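Local coordinates for protein UDP-N-acetylglucosamine pyrophosphorylase (Entamoeba histolytica, PDB 3OC9) that probably catalyses the formation of UDP-N-acetylglucosamine and diphosphate from UTP and N-acetyl-alpha-D-glucosamine 1-phosphate, a step in nucleotide-sugar biosynthesis, at residues I213-F218 with I255-H260; V235-E240 with F311-F316. All coordinates share one frame; numbering follows the deposited sequence.

Strand 209-215 belongs to the mixed sheet and ends in the first half of contact 1. The chain then forms the hairpin of strands 225-229 and 232-236, whose last residues, with the short 3-10 turn after them, form 235-240. It loops onward and returns at 255-260, where strand 258-261 pairs antiparallel with 213-215 and closes contact 1. Contact 2 closes later, when the turn 311-316, between strands 305-309 and 322-326, packs against 235-240. The segments alternate along the chain, so the two closures cross rather than nest. They also touch: the imidazole of His260 lies against Phe312, Phe313, Phe316 and Val235, joining strand 258-261, the hairpin and the 3-10 turn.

Contact 1: residues I213-F218 with I255-H260; sequences IVKKGF and IYNCGH
The carbonyl oxygen of Asn257 takes the amide of Lys216, with N to O 3.0 Å, the donor tilted 27° from the carbonyl plane. A CA-H...O contact from Lys215 CA, 3.4 Å away, reaches the same Asn257 O, and Gly259 N, whose main bond is to Val214 O, adds a weak bond. Val214 and Gly259 form a hydrogen-bonded pair: Val214 N gives its hydrogen to Gly259 O at 3.1 Å, in the carbonyl plane on a lone pair, and Gly259 N returns a bond to Val214 O at 3.0 Å. On the sheet face shared by Ile213 and Cys258, the CG2 branch of Ile213 lies 4.2 Å from Cys258 CB, and Leu226 of strand 225-229 touches both side chains. Lys216 has CG anti to its backbone N (chi1 179°) and an extended chain that passes CD by Tyr256 O at 4.2 Å. Its NZ is held by Asn246 OD1 and by a water, 3.0 Å from NZ, that donates to Tyr256 O; Phe254 adds a cation-pi contact. Backbone bonds of Ile213 to Phe325 and Ile327 put strand 209-215 between antiparallel 258-261 and parallel 322-326 in the mixed sheet of a GT-A-type nucleotidyltransferase.

Contact 2: residues V235-E240 with F311-F316; sequences VVEYTE and FFFDVF
Glu237 reaches across to the rings of Phe313 and Phe311. From CB the chain sets off with CG anti to the carbonyl carbon (chi1 -58°), and CG comes to 4.2 Å from both CE2 and CZ of Phe313. CD then meets the edge of that ring, near its plane, 4.0 Å from Phe313 CZ. At the tip, OE1 lies at the edge of the Phe311 ring, 3.5 Å from Phe311 CE2, with carboxylate and ring planes 88° apart; OE2 is near both Phe311 CE2 and Phe313 CZ, so the carboxylate spans both rings. The edge approach sets OE1 against ring hydrogens, probably a weakly favourable electrostatic contact. Phe313 lies in the 3-10 turn 312-316, Phe311 just before it; this turn, between strands 305-309 and 322-326, packs on the end of the beta hairpin of strands 225-229 and 232-236. Phe311 stacks on His282, whose NE2 bonds to Asp314 OD2. Within the hairpin strand, Val235 divides its contacts: CB lies 3.8 Å from Phe313 CD2, while CG2 is 3.9 Å from Phe316 CE2. No direct hydrogen bond joins the segments; one water accepts from Val235 N and donates to Phe313 O, and a second donates to both Val235 O and Asp314 OD1.

Contact 1: residues I213-F218 with I255-H260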
ATOM      1  N   ILE A 213      -8.665   4.325  -6.874  1.00 16.44           N
ATOM      2  CA  ILE A 213      -9.951   4.207  -6.152  1.00 16.16           C
ATOM      3  C   ILE A 213     -10.701   2.925  -6.528  1.00 17.33           C
ATOM      4  O   ILE A 213     -10.467   2.350  -7.616  1.00 17.36           O
ATOM      5  CB  ILE A 213     -10.895   5.486  -6.317  1.00 15.24           C
ATOM      6  CG1 ILE A 213     -11.414   5.679  -7.766  1.00 15.82           C
ATOM      7  CG2 ILE A 213     -10.171   6.773  -5.824  1.00 15.29           C
ATOM      8  CD1 ILE A 213     -12.733   4.847  -8.142  1.00 16.38           C
ATOM      9  N   VAL A 214     -11.584   2.492  -5.629  1.00 18.26           N
ATOM     10  CA  VAL A 214     -12.610   1.478  -5.953  1.00 19.37           C
ATOM     11  C   VAL A 214     -14.003   2.143  -5.920  1.00 19.37           C
ATOM     12  O   VAL A 214     -14.280   2.980  -5.051  1.00 20.38           O
ATOM     13  CB  VAL A 214     -12.559   0.229  -4.987  1.00 19.22           C
ATOM     14  CG1 VAL A 214     -11.259  -0.575  -5.191  1.00 21.31           C
ATOM     15  CG2 VAL A 214     -12.735   0.636  -3.454  1.00 19.37           C
ATOM     16  N   LYS A 215     -14.879   1.782  -6.858  1.00 20.77           N
ATOM     17  CA  LYS A 215     -16.283   2.260  -6.806  1.00 22.32           C
ATOM     18  C   LYS A 215     -17.053   1.749  -5.570  1.00 22.94           C
ATOM     19  O   LYS A 215     -17.165   0.522  -5.363  1.00 23.19           O
ATOM     20  CB  LYS A 215     -17.030   1.815  -8.065  1.00 23.74           C
ATOM     21  CG  LYS A 215     -16.770   2.631  -9.299  1.00 26.79           C
ATOM     22  CD  LYS A 215     -17.830   2.217 -10.354  1.00 32.50           C
ATOM     23  CE  LYS A 215     -17.834   3.109 -11.557  1.00 35.15           C
ATOM     24  NZ  LYS A 215     -18.677   2.512 -12.658  1.00 35.97           N
ATOM     25  N   LYS A 216     -17.568   2.674  -4.745  1.00 22.22           N
ATOM     26  CA  LYS A 216     -18.255   2.330  -3.462  1.00 23.01           C
ATOM     27  C   LYS A 216     -19.396   1.316  -3.686  1.00 24.19           C
ATOM     28  O   LYS A 216     -20.217   1.509  -4.575  1.00 24.68           O
ATOM     29  CB  LYS A 216     -18.782   3.602  -2.773  1.00 22.26           C
ATOM     30  CG  LYS A 216     -19.543   3.385  -1.436  1.00 22.75           C
ATOM     31  CD  LYS A 216     -19.724   4.707  -0.642  1.00 21.69           C
ATOM     32  CE  LYS A 216     -20.720   4.535   0.506  1.00 23.50           C
ATOM     33  NZ  LYS A 216     -20.644   5.747   1.419  1.00 23.45           N
ATOM     34  N   GLY A 217     -19.421   0.254  -2.885  1.00 25.59           N
ATOM     35  CA  GLY A 217     -20.365  -0.877  -3.081  1.00 27.38           C
ATOM     36  C   GLY A 217     -21.718  -0.818  -2.375  1.00 27.95           C
ATOM     37  O   GLY A 217     -22.715  -1.357  -2.897  1.00 28.72           O
ATOM     38  N   PHE A 218     -21.759  -0.194  -1.193  1.00 28.16           N
ATOM     39  CA  PHE A 218     -22.979  -0.068  -0.365  1.00 28.87           C
ATOM     40  C   PHE A 218     -22.804   1.054   0.677  1.00 29.59           C
ATOM     41  O   PHE A 218     -21.667   1.443   0.962  1.00 28.62           O
ATOM     42  CB  PHE A 218     -23.419  -1.424   0.276  1.00 30.09           C
ATOM     43  CG  PHE A 218     -22.423  -2.024   1.254  1.00 29.37           C
ATOM     44  CD1 PHE A 218     -21.284  -2.688   0.802  1.00 29.09           C
ATOM     45  CD2 PHE A 218     -22.649  -1.942   2.636  1.00 30.70           C
ATOM     46  CE1 PHE A 218     -20.361  -3.249   1.706  1.00 27.56           C
ATOM     47  CE2 PHE A 218     -21.751  -2.500   3.546  1.00 30.09           C
ATOM     48  CZ  PHE A 218     -20.595  -3.150   3.089  1.00 29.85           C
ATOM     49  N   ILE A 255     -23.474   9.186  -5.716  1.00 25.66           N
ATOM     50  CA  ILE A 255     -22.962  10.475  -6.214  0.50 25.47           C
ATOM     51  C   ILE A 255     -21.479  10.648  -5.857  1.00 24.37           C
ATOM     52  O   ILE A 255     -20.649  11.049  -6.694  1.00 24.70           O
ATOM     53  CB  ILE A 255     -23.774  11.640  -5.583  0.50 25.24           C
ATOM     54  CG1 ILE A 255     -25.226  11.585  -6.042  0.50 27.17           C
ATOM     55  CG2 ILE A 255     -23.165  13.014  -5.925  0.50 25.61           C
ATOM     56  CD1 ILE A 255     -25.412  12.051  -7.446  0.50 27.32           C
ATOM     57  N   TYR A 256     -21.173  10.365  -4.589  1.00 23.73           N
ATOM     58  CA  TYR A 256     -19.796  10.340  -4.052  1.00 22.72           C
ATOM     59  C   TYR A 256     -19.307   8.880  -3.954  1.00 21.54           C
ATOM     60  O   TYR A 256     -19.409   8.231  -2.899  1.00 21.74           O
ATOM     61  CB  TYR A 256     -19.740  11.053  -2.695  1.00 22.45           C
ATOM     62  CG  TYR A 256     -20.049  12.549  -2.788  1.00 24.32           C
ATOM     63  CD1 TYR A 256     -19.016  13.484  -2.952  1.00 23.01           C
ATOM     64  CD2 TYR A 256     -21.367  13.023  -2.715  1.00 26.11           C
ATOM     65  CE1 TYR A 256     -19.298  14.871  -3.059  1.00 25.57           C
ATOM     66  CE2 TYR A 256     -21.655  14.403  -2.819  1.00 27.80           C
ATOM     67  CZ  TYR A 256     -20.614  15.313  -2.981  1.00 27.59           C
ATOM     68  OH  TYR A 256     -20.902  16.670  -3.082  1.00 28.25           O
ATOM     69  N   ASN A 257     -18.778   8.379  -5.071  1.00 20.82           N
ATOM     70  CA  ASN A 257     -18.459   6.947  -5.240  1.00 20.78           C
ATOM     71  C   ASN A 257     -16.959   6.597  -5.283  1.00 20.49           C
ATOM     72  O   ASN A 257     -16.595   5.438  -5.529  1.00 19.68           O
ATOM     73  CB  ASN A 257     -19.188   6.364  -6.480  1.00 21.77           C
ATOM     74  CG  ASN A 257     -18.693   6.951  -7.809  1.00 23.32           C
ATOM     75  OD1 ASN A 257     -17.961   7.956  -7.853  1.00 21.94           O
ATOM     76  ND2 ASN A 257     -19.084   6.304  -8.912  1.00 25.43           N
ATOM     77  N   CYS A 258     -16.092   7.580  -5.032  1.00 19.23           N
ATOM     78  CA  CYS A 258     -14.627   7.357  -5.141  1.00 19.75           C
ATOM     79  C   CYS A 258     -14.010   6.865  -3.815  1.00 19.93           C
ATOM     80  O   CYS A 258     -13.579   7.676  -2.974  1.00 19.91           O
ATOM     81  CB  CYS A 258     -13.927   8.653  -5.641  1.00 19.60           C
ATOM     82  SG  CYS A 258     -14.307   9.120  -7.388  1.00 22.27           S
ATOM     83  N   GLY A 259     -13.968   5.541  -3.620  1.00 19.20           N
ATOM     84  CA  GLY A 259     -13.389   4.943  -2.396  1.00 19.22           C
ATOM     85  C   GLY A 259     -11.857   4.971  -2.363  1.00 19.40           C
ATOM     86  O   GLY A 259     -11.210   4.301  -3.170  1.00 19.14           O
ATOM     87  N   HIS A 260     -11.274   5.693  -1.391  1.00 18.14           N
ATOM     88  CA  HIS A 260      -9.787   5.831  -1.297  1.00 18.35           C
ATOM     89  C   HIS A 260      -9.144   4.572  -0.702  1.00 19.02           C
ATOM     90  O   HIS A 260      -9.461   4.195   0.431  1.00 19.63           O
ATOM     91  CB  HIS A 260      -9.419   7.075  -0.433  1.00 18.01           C
ATOM     92  CG  HIS A 260      -7.953   7.185  -0.102  1.00 17.24           C
ATOM     93  ND1 HIS A 260      -7.474   7.104   1.191  1.00 17.77           N
ATOM     94  CD2 HIS A 260      -6.868   7.376  -0.898  1.00 17.63           C
ATOM     95  CE1 HIS A 260      -6.151   7.220   1.174  1.00 20.01           C
ATOM     96  NE2 HIS A 260      -5.757   7.396  -0.081  1.00 16.03           N
TER
HETATM   97  O   HOH W   1     -20.401   8.220  -0.181  1.00 20.65           O

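Contact 2: residues V235-E240 with F311-F316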
ATOM      1  N   VAL A 235     -10.101  13.978   1.298  1.00 20.23           N
ATOM      2  CA  VAL A 235     -10.765  12.744   1.805  1.00 21.26           C
ATOM      3  C   VAL A 235     -11.686  13.049   2.987  1.00 22.58           C
ATOM      4  O   VAL A 235     -11.275  13.771   3.936  1.00 22.78           O
ATOM      5  CB  VAL A 235      -9.724  11.646   2.237  1.00 20.33           C
ATOM      6  CG1 VAL A 235     -10.399  10.459   2.931  1.00 22.80           C
ATOM      7  CG2 VAL A 235      -8.897  11.164   1.029  1.00 21.20           C
ATOM      8  N   VAL A 236     -12.916  12.520   2.935  1.00 22.06           N
ATOM      9  CA  VAL A 236     -13.813  12.466   4.115  1.00 23.94           C
ATOM     10  C   VAL A 236     -13.830  11.022   4.663  1.00 24.26           C
ATOM     11  O   VAL A 236     -14.220  10.097   3.956  1.00 23.84           O
ATOM     12  CB  VAL A 236     -15.249  12.981   3.769  1.00 23.99           C
ATOM     13  CG1 VAL A 236     -16.244  12.762   4.942  1.00 26.68           C
ATOM     14  CG2 VAL A 236     -15.220  14.474   3.380  1.00 23.97           C
ATOM     15  N   GLU A 237     -13.386  10.832   5.910  1.00 26.12           N
ATOM     16  CA  GLU A 237     -13.344   9.485   6.537  1.00 27.29           C
ATOM     17  C   GLU A 237     -14.751   8.938   6.812  1.00 28.08           C
ATOM     18  O   GLU A 237     -15.713   9.715   6.963  1.00 27.05           O
ATOM     19  CB  GLU A 237     -12.523   9.491   7.836  1.00 28.19           C
ATOM     20  CG  GLU A 237     -11.063   9.956   7.679  1.00 30.89           C
ATOM     21  CD  GLU A 237     -10.267   9.838   8.978  1.00 35.23           C
ATOM     22  OE1 GLU A 237     -10.054  10.871   9.653  1.00 39.04           O
ATOM     23  OE2 GLU A 237      -9.871   8.711   9.335  1.00 37.62           O
ATOM     24  N   TYR A 238     -14.870   7.608   6.898  1.00 28.46           N
ATOM     25  CA  TYR A 238     -16.177   6.953   6.998  0.70 29.79           C
ATOM     26  C   TYR A 238     -16.977   7.468   8.194  1.00 30.66           C
ATOM     27  O   TYR A 238     -18.202   7.652   8.108  1.00 30.44           O
ATOM     28  CB  TYR A 238     -16.012   5.423   7.084  0.70 30.08           C
ATOM     29  CG  TYR A 238     -17.309   4.703   7.361  0.70 32.54           C
ATOM     30  CD1 TYR A 238     -18.211   4.437   6.333  0.70 34.34           C
ATOM     31  CD2 TYR A 238     -17.648   4.308   8.658  0.70 34.70           C
ATOM     32  CE1 TYR A 238     -19.422   3.787   6.586  0.70 36.87           C
ATOM     33  CE2 TYR A 238     -18.847   3.664   8.922  0.70 37.07           C
ATOM     34  CZ  TYR A 238     -19.727   3.399   7.883  0.70 37.96           C
ATOM     35  OH  TYR A 238     -20.918   2.754   8.143  0.70 39.40           O
ATOM     36  N   THR A 239     -16.272   7.699   9.307  1.00 31.69           N
ATOM     37  CA  THR A 239     -16.919   8.180  10.545  1.00 33.97           C
ATOM     38  C   THR A 239     -17.582   9.575  10.431  1.00 34.86           C
ATOM     39  O   THR A 239     -18.375   9.950  11.299  1.00 36.04           O
ATOM     40  CB  THR A 239     -15.964   8.104  11.793  1.00 34.08           C
ATOM     41  OG1 THR A 239     -14.700   8.712  11.499  1.00 34.20           O
ATOM     42  CG2 THR A 239     -15.723   6.665  12.219  1.00 35.14           C
ATOM     43  N   GLU A 240     -17.274  10.323   9.362  1.00 35.07           N
ATOM     44  CA  GLU A 240     -17.779  11.691   9.158  1.00 35.64           C
ATOM     45  C   GLU A 240     -18.779  11.865   8.012  1.00 35.42           C
ATOM     46  O   GLU A 240     -19.144  12.997   7.665  1.00 34.87           O
ATOM     47  CB  GLU A 240     -16.616  12.671   8.948  1.00 36.07           C
ATOM     48  CG  GLU A 240     -15.939  13.136  10.230  1.00 38.22           C
ATOM     49  CD  GLU A 240     -15.028  12.077  10.824  1.00 41.01           C
ATOM     50  OE1 GLU A 240     -15.289  11.623  11.970  1.00 41.78           O
ATOM     51  OE2 GLU A 240     -14.056  11.690  10.139  1.00 42.03           O
ATOM     52  N   PHE A 311      -1.978  12.718   9.392  1.00 22.68           N
ATOM     53  CA  PHE A 311      -2.495  11.761   8.363  1.00 22.58           C
ATOM     54  C   PHE A 311      -2.015  12.157   6.939  1.00 21.79           C
ATOM     55  O   PHE A 311      -2.125  13.323   6.554  1.00 22.19           O
ATOM     56  CB  PHE A 311      -4.048  11.751   8.361  1.00 22.39           C
ATOM     57  CG  PHE A 311      -4.705  11.127   9.594  1.00 23.80           C
ATOM     58  CD1 PHE A 311      -3.974  10.392  10.539  1.00 25.00           C
ATOM     59  CD2 PHE A 311      -6.087  11.237   9.761  1.00 24.91           C
ATOM     60  CE1 PHE A 311      -4.609   9.807  11.654  1.00 26.76           C
ATOM     61  CE2 PHE A 311      -6.729  10.646  10.864  1.00 26.56           C
ATOM     62  CZ  PHE A 311      -5.981   9.932  11.805  1.00 27.19           C
ATOM     63  N   PHE A 312      -1.475  11.214   6.161  1.00 21.43           N
ATOM     64  CA  PHE A 312      -0.853  11.581   4.885  1.00 20.88           C
ATOM     65  C   PHE A 312      -1.855  12.200   3.900  1.00 20.33           C
ATOM     66  O   PHE A 312      -1.495  13.102   3.149  1.00 19.85           O
ATOM     67  CB  PHE A 312      -0.049  10.415   4.234  1.00 20.65           C
ATOM     68  CG  PHE A 312      -0.907   9.383   3.547  1.00 21.00           C
ATOM     69  CD1 PHE A 312      -1.499   9.649   2.303  1.00 20.25           C
ATOM     70  CD2 PHE A 312      -1.120   8.141   4.144  1.00 23.00           C
ATOM     71  CE1 PHE A 312      -2.334   8.694   1.671  1.00 22.54           C
ATOM     72  CE2 PHE A 312      -1.938   7.177   3.523  1.00 24.83           C
ATOM     73  CZ  PHE A 312      -2.543   7.455   2.285  1.00 22.75           C
ATOM     74  N   PHE A 313      -3.107  11.745   3.944  1.00 20.39           N
ATOM     75  CA  PHE A 313      -4.122  12.218   2.972  1.00 20.41           C
ATOM     76  C   PHE A 313      -4.588  13.659   3.190  1.00 20.37           C
ATOM     77  O   PHE A 313      -5.214  14.266   2.301  1.00 19.41           O
ATOM     78  CB  PHE A 313      -5.296  11.212   2.798  1.00 20.82           C
ATOM     79  CG  PHE A 313      -5.916  10.743   4.095  1.00 22.73           C
ATOM     80  CD1 PHE A 313      -5.565   9.504   4.639  1.00 24.13           C
ATOM     81  CD2 PHE A 313      -6.851  11.538   4.773  1.00 23.90           C
ATOM     82  CE1 PHE A 313      -6.127   9.057   5.845  1.00 26.31           C
ATOM     83  CE2 PHE A 313      -7.436  11.096   5.984  1.00 25.19           C
ATOM     84  CZ  PHE A 313      -7.063   9.855   6.524  1.00 25.36           C
ATOM     85  N   ASP A 314      -4.255  14.250   4.348  1.00 20.63           N
ATOM     86  CA  ASP A 314      -4.507  15.692   4.527  1.00 20.95           C
ATOM     87  C   ASP A 314      -3.614  16.584   3.647  1.00 21.27           C
ATOM     88  O   ASP A 314      -3.829  17.799   3.601  1.00 21.65           O
ATOM     89  CB  ASP A 314      -4.404  16.118   6.020  1.00 21.90           C
ATOM     90  CG  ASP A 314      -5.593  15.629   6.865  1.00 24.70           C
ATOM     91  OD1 ASP A 314      -6.746  15.569   6.353  1.00 24.61           O
ATOM     92  OD2 ASP A 314      -5.384  15.307   8.069  1.00 24.95           O
ATOM     93  N   VAL A 315      -2.645  15.979   2.937  1.00 20.53           N
ATOM     94  CA  VAL A 315      -1.802  16.711   1.964  1.00 20.43           C
ATOM     95  C   VAL A 315      -2.478  16.905   0.584  1.00 19.34           C
ATOM     96  O   VAL A 315      -2.080  17.795  -0.177  1.00 18.41           O
ATOM     97  CB  VAL A 315      -0.365  16.098   1.813  1.00 20.72           C
ATOM     98  CG1 VAL A 315      -0.305  15.011   0.731  1.00 21.14           C
ATOM     99  CG2 VAL A 315       0.657  17.214   1.516  1.00 22.75           C
ATOM    100  N   PHE A 316      -3.522  16.121   0.301  1.00 18.37           N
ATOM    101  CA  PHE A 316      -4.181  16.163  -1.033  1.00 18.04           C
ATOM    102  C   PHE A 316      -4.617  17.572  -1.530  1.00 19.03           C
ATOM    103  O   PHE A 316      -4.435  17.875  -2.725  1.00 18.08           O
ATOM    104  CB  PHE A 316      -5.361  15.151  -1.163  1.00 18.00           C
ATOM    105  CG  PHE A 316      -4.975  13.656  -1.140  1.00 16.46           C
ATOM    106  CD1 PHE A 316      -3.646  13.200  -1.082  1.00 18.08           C
ATOM    107  CD2 PHE A 316      -6.009  12.697  -1.189  1.00 17.07           C
ATOM    108  CE1 PHE A 316      -3.355  11.788  -1.060  1.00 18.12           C
ATOM    109  CE2 PHE A 316      -5.730  11.278  -1.167  1.00 18.07           C
ATOM    110  CZ  PHE A 316      -4.404  10.831  -1.120  1.00 16.28           C
TER
HETATM  111  O   HOH W   2      -7.858  15.345   2.475  1.00 17.92           O
HETATM  112  O   HOH W   3      -8.975  13.846   5.881  1.00 39.73           O